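Side-chain contact in cytochrome c, 1 heme-binding site (PDB 4RLR), which probably carries electrons through its single heme, as a low-potential monoheme cytochrome essential for accepting electrons from an electrode: residues M46-D49 with H53-F56. Residues are numbered along the deposited sequence; the frame is centred on the assembly and turned at random.
With HEM (protoporphyrin IX containing Fe), chain B.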
loop_
_atom_site.group_PDB
_atom_site.type_symbol
_atom_site.label_atom_id
_atom_site.label_comp_id
_atom_site.label_asym_id
_atom_site.label_seq_id
_atom_site.Cartn_x
_atom_site.Cartn_y
_atom_site.Cartn_z
ATOM N N MET A 46 -4.356 8.878 4.622
ATOM C CA MET A 46 -5.650 8.227 4.824
ATOM C C MET A 46 -5.482 6.828 5.439
ATOM O O MET A 46 -4.419 6.191 5.314
ATOM C CB MET A 46 -6.441 8.139 3.521
ATOM C CG MET A 46 -5.866 7.221 2.446
ATOM S SD MET A 46 -4.278 7.669 1.768
ATOM C CE MET A 46 -4.603 9.241 0.965
ATOM N N ARG A 47 -6.531 6.401 6.139
ATOM C CA ARG A 47 -6.550 5.148 6.890
ATOM C C ARG A 47 -6.246 3.939 6.036
ATOM O O ARG A 47 -6.883 3.724 5.017
ATOM C CB ARG A 47 -7.931 4.954 7.550
ATOM C CG ARG A 47 -8.027 3.713 8.406
ATOM C CD ARG A 47 -9.351 3.671 9.167
ATOM N NE ARG A 47 -9.260 2.667 10.206
ATOM C CZ ARG A 47 -10.277 2.188 10.912
ATOM N NH1 ARG A 47 -11.526 2.601 10.678
ATOM N NH2 ARG A 47 -10.031 1.291 11.854
ATOM N N MET A 48 -5.263 3.149 6.465
ATOM C CA MET A 48 -4.952 1.877 5.817
ATOM C C MET A 48 -4.656 0.784 6.859
ATOM O O MET A 48 -4.066 -0.229 6.550
ATOM C CB MET A 48 -3.726 2.042 4.918
ATOM C CG MET A 48 -3.952 2.863 3.718
ATOM S SD MET A 48 -2.489 2.916 2.690
ATOM C CE MET A 48 -2.886 4.355 1.741
ATOM N N ASP A 49 -5.057 1.010 8.098
ATOM C CA ASP A 49 -4.612 0.153 9.214
ATOM C C ASP A 49 -5.538 -1.027 9.540
ATOM O O ASP A 49 -5.462 -1.605 10.616
ATOM C CB ASP A 49 -4.345 0.989 10.475
ATOM C CG ASP A 49 -5.595 1.618 11.047
ATOM O OD1 ASP A 49 -6.688 1.446 10.486
ATOM O OD2 ASP A 49 -5.496 2.268 12.083
ATOM N N HIS A 53 -9.271 -1.730 4.706
ATOM C CA HIS A 53 -8.817 -0.397 4.350
ATOM C C HIS A 53 -7.601 -0.445 3.454
ATOM O O HIS A 53 -7.485 0.399 2.560
ATOM C CB HIS A 53 -8.590 0.483 5.582
ATOM C CG HIS A 53 -9.854 1.043 6.156
ATOM N ND1 HIS A 53 -10.586 0.398 7.140
ATOM C CD2 HIS A 53 -10.551 2.164 5.844
ATOM C CE1 HIS A 53 -11.654 1.116 7.430
ATOM N NE2 HIS A 53 -11.650 2.197 6.667
ATOM N N LEU A 54 -6.760 -1.476 3.606
ATOM C CA LEU A 54 -5.544 -1.595 2.793
ATOM C C LEU A 54 -5.785 -2.153 1.385
ATOM O O LEU A 54 -5.246 -1.607 0.408
ATOM C CB LEU A 54 -4.484 -2.434 3.517
ATOM C CG LEU A 54 -3.085 -2.504 2.868
ATOM C CD1 LEU A 54 -2.352 -1.157 2.747
ATOM C CD2 LEU A 54 -2.280 -3.480 3.676
ATOM N N ILE A 55 -6.591 -3.210 1.278
ATOM C CA ILE A 55 -6.885 -3.806 -0.037
ATOM C C ILE A 55 -7.636 -2.873 -1.017
ATOM O O ILE A 55 -7.635 -3.122 -2.236
ATOM C CB ILE A 55 -7.587 -5.154 0.099
ATOM C CG1 ILE A 55 -9.043 -4.991 0.548
ATOM C CG2 ILE A 55 -6.783 -6.071 1.052
ATOM C CD1 ILE A 55 -9.870 -6.224 0.332
ATOM N N PHE A 56 -8.229 -1.795 -0.481
ATOM C CA PHE A 56 -8.792 -0.689 -1.268
ATOM C C PHE A 56 -7.798 -0.207 -2.344
ATOM O O PHE A 56 -8.189 0.197 -3.470
ATOM C CB PHE A 56 -9.176 0.456 -0.304
ATOM C CG PHE A 56 -9.865 1.649 -0.945
ATOM C CD1 PHE A 56 -9.116 2.669 -1.553
ATOM C CD2 PHE A 56 -11.239 1.790 -0.889
ATOM C CE1 PHE A 56 -9.728 3.759 -2.110
ATOM C CE2 PHE A 56 -11.859 2.895 -1.455
ATOM C CZ PHE A 56 -11.097 3.872 -2.063
HETATM C CHA HEM B . -0.100 8.175 0.561
HETATM C CHB HEM B . 1.102 3.581 1.452
HETATM C CHC HEM B . 3.934 5.226 4.988
HETATM C CHD HEM B . 2.293 9.695 4.503
HETATM C C1A HEM B . 0.064 6.808 0.460
HETATM C C2A HEM B . -0.479 6.010 -0.604
HETATM C C3A HEM B . -0.154 4.738 -0.369
HETATM C C4A HEM B . 0.607 4.696 0.849
HETATM C CMA HEM B . -0.526 3.508 -1.207
HETATM C CAA HEM B . -1.280 6.580 -1.785
HETATM C CBA HEM B . -2.787 6.635 -1.539
HETATM C CGA HEM B . -3.439 7.064 -2.845
HETATM O O1A HEM B . -3.646 6.236 -3.757
HETATM O O2A HEM B . -3.744 8.255 -2.979
HETATM C C1B HEM B . 1.976 3.638 2.510
HETATM C C2B HEM B . 2.655 2.511 3.061
HETATM C C3B HEM B . 3.449 2.954 4.034
HETATM C C4B HEM B . 3.288 4.386 4.108
HETATM C CMB HEM B . 2.389 1.096 2.553
HETATM C CAB HEM B . 4.407 2.154 4.922
HETATM C CBB HEM B . 5.248 1.291 4.297
HETATM C C1C HEM B . 3.697 6.557 5.179
HETATM C C2C HEM B . 4.329 7.344 6.209
HETATM C C3C HEM B . 3.863 8.599 6.100
HETATM C C4C HEM B . 2.965 8.614 4.963
HETATM C CMC HEM B . 5.294 6.749 7.260
HETATM C CAC HEM B . 4.213 9.873 6.922
HETATM C CBC HEM B . 5.455 10.069 7.419
HETATM C C1D HEM B . 1.460 9.681 3.420
HETATM C C2D HEM B . 0.718 10.832 2.986
HETATM C C3D HEM B . -0.042 10.366 1.751
HETATM C C4D HEM B . 0.336 8.980 1.574
HETATM C CMD HEM B . 0.704 12.221 3.673
HETATM C CAD HEM B . -0.999 11.187 0.880
HETATM C CBD HEM B . -0.222 12.130 -0.031
HETATM C CGD HEM B . 0.441 11.297 -1.097
HETATM O O1D HEM B . -0.230 10.681 -1.957
HETATM O O2D HEM B . 1.678 11.247 -1.082
HETATM N NA HEM B . 0.749 5.986 1.323
HETATM N NB HEM B . 2.395 4.772 3.152
HETATM N NC HEM B . 2.889 7.374 4.414
HETATM N ND HEM B . 1.220 8.610 2.572
HETATM FE FE HEM B . 1.806 6.604 2.910
#
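R47 lies along one face of the H53 imidazole: its CD sits 3.7 Å from the ring centroid, almost on the ring normal, as a CH-pi contact. Beyond CD the guanidinium passes over the ND1–CE1 rim and projects past it, its NH1 3.6 Å from H53 CE1, in a tilted stack with the planes 27° apart. R47 CG is anti to the backbone N (chi1 -177°) and the chain stays extended to NE, which lays the methylenes along the ring. The guanidinium is held from its edge by D49, whose OD1 accepts on its syn side from R47 NE at 2.9 Å, a nearly straight hydrogen bond within a salt bridge. On the other partner, H53 ND1 is hydrogen-bonded to T50 OG1 and NE2 to E28 OE2, which fix the ring's rotation. An alanine in place of R47 would probably leave one face of H53 without its cover and the D49 carboxylate without its charged mate. Deeper in, M48 SD packs 4.1 Å from L54 CD1, and beyond it CE reaches the heme, 3.5 Å from HEM C3A. M46 SD meets the propionate carbon HEM CBA at 3.8 Å, while its carbonyl O accepts from ND1 of H21, an axial ligand of the heme iron. R47 of the 46-49 loop is thus turned to the outer stack and M46 and M48 to the heme, with helix 51-55 alongside, L54 packed against helices 5-16 and 92-106, and M46 against helix 29-34.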